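Local coordinates for steroid delta-isomerase (Pseudomonas aeruginosa, PDB 3MSO), which catalyses, as a steroid delta-isomerase with a SnoaL-like fold, the shift of a carbon-carbon double bond in a steroid substrate, at the interface of chains A and B. Residues are numbered along the deposited sequence; one frame, centred on the assembly and turned at random. Chains: chain A/B, Steroid delta-isomerase.

Contact 1: the interface of chains A and B. Residues chain A 43, 117, 120, 123-124; chain B 43, 117, 120, 123.
The first turns of the C-terminal helices, 120-133 in chain A and 120-138 in chain B, meet about a local two-fold axis, with A:Leu123 facing B:Leu123 and the selenomethionines A:Met120 and B:Met120 crossing at about a right angle. The leucines point at each other tip to tip, CD2 of A:Leu123 lying 3.7 Å from CD2 of B:Leu123. Each has CG opposite its backbone nitrogen (chi1 -176° in A:Leu123), which throws the branched end towards the partner helix. Around this centre each leucine slides antiparallel past the selenomethionine of the other chain; SE of A:Met120 is 3.8 Å from CD2 of B:Leu123. The modelled approach of the two selenium atoms is too close to be trusted. Bends at chi2 and chi3 fold the B:Met120 chain round, and its methyl CE comes 3.6 Å from CG of A:Gln124, a poorly ordered residue. A polar link borders this apolar core: one water lies 2.8 Å from the backbone N of B:Val117 and 3.1 Å from the carbonyl O of A:Val117, and also reaches O of B:Val117. The patch thus sits where strand 110-118 ends and the C-terminal helix begins, at one end of the face that joins the two sheets.

Contact 2: the interface of chains A and B. Residues chain A 97-99, 116-118; chain B 99, 116-117.
B:Met116, a selenomethionine on strand 110-118, lies over A:Met116 and A:Gly98 and shows how a long unbranched side chain can pack along the backbone of a facing sheet. Its CB meets CB of A:Met116 at 3.9 Å, close to the two-fold axis. One bond further, CG rests against the aliphatic part of A:Arg118, 3.7 Å from CG of that arginine and about as near its CD; the two side chains cross at about a right angle. SE then passes over main chain, 3.7 Å from the carbonyl O of A:Met116 and close to CA of A:Gly98. The methyl CE ends the run against A:Gly98, 3.7 Å from its CA, with CG2 of A:Ile99 a little further off. The chain covers this distance because it is extended beyond CG (chi2 -169°, chi3 -166°), and A:Gly98 presents bare backbone to its tip. A:Met116 makes the equivalent crossing in the other direction, its CE approaching CG2 of B:Ile99. Beside the two selenomethionines the isoleucines of strands 94-104 reach for each other tip to tip. In each, CG1 stands between the backbone N and the carbonyl carbon (chi1 61°), leaving both CG2 and CD1 available to the partner. The exchange is reciprocal: CD1 of B:Ile99 lies 3.8 Å from CG2 of A:Ile99, and CD1 of A:Ile99 is equally near CG2 of B:Ile99.

Contact 3: the interface of chains A and B. Residues chain A 74-76; chain B 75-77, 82-83.
The carbonyl O of B:Ala76 accepts a hydrogen bond from the backbone N of A:Ala76 at 2.8 Å, and the exchanged pair, N of B:Ala76 to O of A:Ala76, closes at 2.9 Å. Together these mutual bonds form an antiparallel bridge about the two-fold axis. The strands also pair A:Leu75 with B:Ser77, so sequence-independent backbone bonding is joined by side-chain packing. CB of A:Leu75 touches CB of B:Leu75 at 3.8 Å. Beyond it, A:Leu75 has CG opposite its own carbonyl carbon (chi1 -49°), and the CD2 branch extends over the backbone of chain B, 3.5 Å from N of B:Ser77. CD2 of A:Leu75 also lies 3.4 Å from the carbonyl O of B:Ser82, with CA of B:Val83 a little further off. Behind this seat, OG of B:Ser77 donates to the carbonyl O of B:Ser82 at 3.2 Å, tying together the two stretches of chain B that receive the leucine. The bridge lies towards the end of strand 69-77, and its chain B seat includes the start of strand 82-91, just across the turn; the contact therefore joins the two subunits through neighbouring hairpin ends.

Contact 1: the interface of chains A and B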
# COMPACT_ATOMS: atom_id res chain seq x y z
N PRO A 43 -7.44 -12.63 -4.12
CA PRO A 43 -7.47 -11.27 -3.55
C PRO A 43 -6.39 -10.37 -4.19
O PRO A 43 -6.44 -9.15 -4.07
CB PRO A 43 -7.17 -11.51 -2.07
CG PRO A 43 -6.39 -12.77 -2.04
CD PRO A 43 -6.94 -13.62 -3.14
N VAL A 117 -8.95 -10.01 1.33
CA VAL A 117 -8.12 -9.84 2.52
C VAL A 117 -7.97 -8.34 2.79
O VAL A 117 -8.02 -7.53 1.86
CB VAL A 117 -6.76 -10.61 2.35
CG1 VAL A 117 -5.66 -10.06 3.23
CG2 VAL A 117 -6.94 -12.11 2.59
N MSE A 120 -4.26 -3.50 3.66
CA MSE A 120 -3.27 -3.52 2.59
C MSE A 120 -2.02 -4.35 2.96
O MSE A 120 -1.64 -5.24 2.18
CB MSE A 120 -2.88 -2.09 2.21
CG MSE A 120 -1.69 -2.02 1.26
SE MSE A 120 -2.11 -2.71 -0.49
CE MSE A 120 -2.59 -0.93 -1.21
N LEU A 123 -2.57 -8.06 2.81
CA LEU A 123 -2.69 -8.47 1.41
C LEU A 123 -1.31 -8.57 0.79
O LEU A 123 -0.99 -9.60 0.18
CB LEU A 123 -3.58 -7.49 0.61
CG LEU A 123 -3.88 -7.84 -0.86
CD1 LEU A 123 -4.56 -9.21 -1.02
CD2 LEU A 123 -4.74 -6.79 -1.49
N GLN A 124 -0.47 -7.54 1.00
CA GLN A 124 0.91 -7.49 0.50
C GLN A 124 1.71 -8.74 0.95
O GLN A 124 2.34 -9.40 0.11
CB GLN A 124 1.64 -6.23 1.02
CG GLN A 124 1.18 -4.89 0.44
CD GLN A 124 1.99 -3.76 1.03
OE1 GLN A 124 1.52 -2.63 1.21
NE2 GLN A 124 3.23 -4.04 1.38
N PRO B 43 -10.46 -1.04 4.42
CA PRO B 43 -9.75 -2.08 3.65
C PRO B 43 -8.25 -1.79 3.56
O PRO B 43 -7.47 -2.68 3.22
CB PRO B 43 -10.41 -2.00 2.27
CG PRO B 43 -10.91 -0.60 2.16
CD PRO B 43 -11.32 -0.21 3.54
N VAL B 117 -11.71 -4.96 -0.28
CA VAL B 117 -11.66 -4.72 -1.71
C VAL B 117 -10.61 -5.65 -2.31
O VAL B 117 -9.65 -6.02 -1.62
CB VAL B 117 -11.42 -3.19 -1.99
CG1 VAL B 117 -10.81 -2.93 -3.37
CG2 VAL B 117 -12.71 -2.38 -1.81
N MSE B 120 -5.46 -6.32 -5.60
CA MSE B 120 -4.49 -5.37 -5.07
C MSE B 120 -4.56 -4.00 -5.78
O MSE B 120 -4.66 -2.98 -5.11
CB MSE B 120 -3.08 -5.97 -5.18
CG MSE B 120 -1.98 -4.97 -4.86
SE MSE B 120 -2.01 -4.47 -3.00
CE MSE B 120 -0.76 -5.89 -2.46
N LEU B 123 -7.51 -1.92 -4.72
CA LEU B 123 -7.29 -1.45 -3.35
C LEU B 123 -6.33 -0.26 -3.36
O LEU B 123 -6.64 0.77 -2.76
CB LEU B 123 -6.75 -2.57 -2.46
CG LEU B 123 -6.52 -2.26 -0.97
CD1 LEU B 123 -7.80 -1.83 -0.27
CD2 LEU B 123 -5.86 -3.46 -0.24
O HOH W 1 -9.38 -4.86 1.26

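Contact 2: the interface of chains A and B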
# COMPACT_ATOMS: atom_id res chain seq x y z
N LYS A 97 -7.35 -10.08 8.07
CA LYS A 97 -8.78 -10.34 8.13
C LYS A 97 -9.21 -10.67 6.71
O LYS A 97 -8.69 -10.08 5.76
CB LYS A 97 -9.44 -9.06 8.61
CG LYS A 97 -10.72 -9.27 9.32
CD LYS A 97 -10.61 -9.98 10.65
CE LYS A 97 -11.98 -10.57 10.83
NZ LYS A 97 -13.06 -9.55 10.67
N GLY A 98 -10.11 -11.62 6.57
CA GLY A 98 -10.55 -12.02 5.23
C GLY A 98 -11.88 -12.72 5.14
O GLY A 98 -12.52 -13.02 6.16
N ILE A 99 -12.29 -12.99 3.89
CA ILE A 99 -13.51 -13.73 3.57
C ILE A 99 -13.31 -14.77 2.48
O ILE A 99 -12.59 -14.53 1.52
CB ILE A 99 -14.74 -12.81 3.23
CG1 ILE A 99 -14.50 -11.91 1.98
CG2 ILE A 99 -15.24 -12.03 4.44
CD1 ILE A 99 -15.73 -11.74 1.03
N MSE A 116 -11.02 -12.29 -0.33
CA MSE A 116 -10.66 -10.88 -0.08
C MSE A 116 -9.96 -10.84 1.25
O MSE A 116 -10.31 -11.57 2.17
CB MSE A 116 -11.87 -9.92 -0.07
CG MSE A 116 -12.71 -9.99 -1.33
SE MSE A 116 -13.97 -8.58 -1.39
CE MSE A 116 -15.09 -9.23 -2.76
N VAL A 117 -8.95 -10.01 1.33
CA VAL A 117 -8.12 -9.84 2.52
C VAL A 117 -7.97 -8.34 2.79
O VAL A 117 -8.02 -7.53 1.86
CB VAL A 117 -6.76 -10.61 2.35
CG1 VAL A 117 -5.66 -10.06 3.23
CG2 VAL A 117 -6.94 -12.11 2.59
N ARG A 118 -7.89 -7.98 4.07
CA ARG A 118 -7.66 -6.63 4.57
C ARG A 118 -6.77 -6.71 5.82
O ARG A 118 -6.84 -7.73 6.52
CB ARG A 118 -8.98 -5.87 4.83
CG ARG A 118 -9.84 -6.42 5.95
CD ARG A 118 -10.87 -5.41 6.40
NE ARG A 118 -10.24 -4.33 7.16
CZ ARG A 118 -9.99 -4.36 8.46
NH1 ARG A 118 -10.33 -5.42 9.18
NH2 ARG A 118 -9.41 -3.33 9.06
N ILE B 99 -16.78 -5.91 -0.50
CA ILE B 99 -17.84 -6.24 0.45
C ILE B 99 -18.01 -5.18 1.52
O ILE B 99 -17.04 -4.63 2.01
CB ILE B 99 -17.72 -7.66 1.10
CG1 ILE B 99 -16.42 -7.84 1.91
CG2 ILE B 99 -17.95 -8.77 0.09
CD1 ILE B 99 -16.58 -8.67 3.23
N MSE B 116 -13.79 -4.64 2.57
CA MSE B 116 -12.68 -5.36 1.92
C MSE B 116 -12.83 -5.14 0.40
O MSE B 116 -13.95 -5.09 -0.12
CB MSE B 116 -12.66 -6.86 2.20
CG MSE B 116 -12.67 -7.20 3.67
SE MSE B 116 -12.30 -9.06 3.96
CE MSE B 116 -12.85 -9.14 5.82
N VAL B 117 -11.71 -4.96 -0.28
CA VAL B 117 -11.66 -4.72 -1.71
C VAL B 117 -10.61 -5.65 -2.31
O VAL B 117 -9.65 -6.02 -1.62
CB VAL B 117 -11.42 -3.19 -1.99
CG1 VAL B 117 -10.81 -2.93 -3.37
CG2 VAL B 117 -12.71 -2.38 -1.81
O HOH W 2 -9.38 -4.86 1.26

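Contact 3: the interface of chains A and B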
# COMPACT_ATOMS: atom_id res chain seq x y z
N GLN A 74 -20.37 -16.57 9.66
CA GLN A 74 -20.76 -17.33 8.48
C GLN A 74 -22.11 -16.80 8.07
O GLN A 74 -23.05 -16.79 8.87
CB GLN A 74 -20.80 -18.84 8.76
CG GLN A 74 -19.43 -19.35 9.18
CD GLN A 74 -19.33 -20.84 9.24
OE1 GLN A 74 -20.08 -21.59 8.59
NE2 GLN A 74 -18.36 -21.30 10.00
N LEU A 75 -22.17 -16.29 6.83
CA LEU A 75 -23.35 -15.65 6.27
C LEU A 75 -23.79 -16.36 5.00
O LEU A 75 -22.95 -16.74 4.19
CB LEU A 75 -23.05 -14.16 5.99
CG LEU A 75 -22.39 -13.36 7.12
CD1 LEU A 75 -20.88 -13.26 6.93
CD2 LEU A 75 -23.01 -11.99 7.27
N ALA A 76 -25.10 -16.54 4.83
CA ALA A 76 -25.68 -17.23 3.68
C ALA A 76 -26.57 -16.29 2.89
O ALA A 76 -27.28 -15.47 3.47
CB ALA A 76 -26.48 -18.44 4.14
N LEU B 75 -25.82 -11.47 1.80
CA LEU B 75 -25.77 -12.62 2.67
C LEU B 75 -25.95 -12.21 4.12
O LEU B 75 -25.40 -11.20 4.56
CB LEU B 75 -24.40 -13.34 2.50
CG LEU B 75 -23.93 -13.63 1.05
CD1 LEU B 75 -22.95 -12.56 0.55
CD2 LEU B 75 -23.35 -15.02 0.94
N ALA B 76 -26.72 -12.99 4.87
CA ALA B 76 -27.00 -12.75 6.28
C ALA B 76 -26.41 -13.84 7.18
O ALA B 76 -26.42 -15.02 6.82
CB ALA B 76 -28.51 -12.67 6.50
N SER B 77 -25.94 -13.45 8.37
CA SER B 77 -25.47 -14.40 9.38
C SER B 77 -26.72 -15.07 10.03
O SER B 77 -27.82 -14.48 9.98
CB SER B 77 -24.64 -13.69 10.43
OG SER B 77 -25.40 -12.68 11.06
N SER B 82 -25.85 -9.64 11.29
CA SER B 82 -24.77 -9.30 10.38
C SER B 82 -25.15 -9.59 8.94
O SER B 82 -25.82 -10.58 8.63
CB SER B 82 -23.47 -10.00 10.76
OG SER B 82 -22.81 -9.27 11.78
N VAL B 83 -24.71 -8.69 8.06
CA VAL B 83 -24.95 -8.74 6.63
C VAL B 83 -23.65 -8.50 5.86
O VAL B 83 -22.77 -7.78 6.33
CB VAL B 83 -26.07 -7.71 6.26
CG1 VAL B 83 -25.55 -6.28 6.16
CG2 VAL B 83 -26.81 -8.12 4.99

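Contact 1 and contact 2 form one continuous region: their C-alpha centres are about 7 Å apart, and they share A:Val117 and B:Val117 together with the water between these residues. Strand 110-118 therefore links the helix packing of the one to the sheet packing of the other. Contact 3 stands apart, its C-alpha centre about 15 Å from that of contact 2 and 21 Å from that of contact 1. Backbone pairing at one end and apolar packing at the other may together help set how the two subunits are inclined to each other. Such a two-fold pair is plausible as a dimer, although the deposited assembly holds four copies.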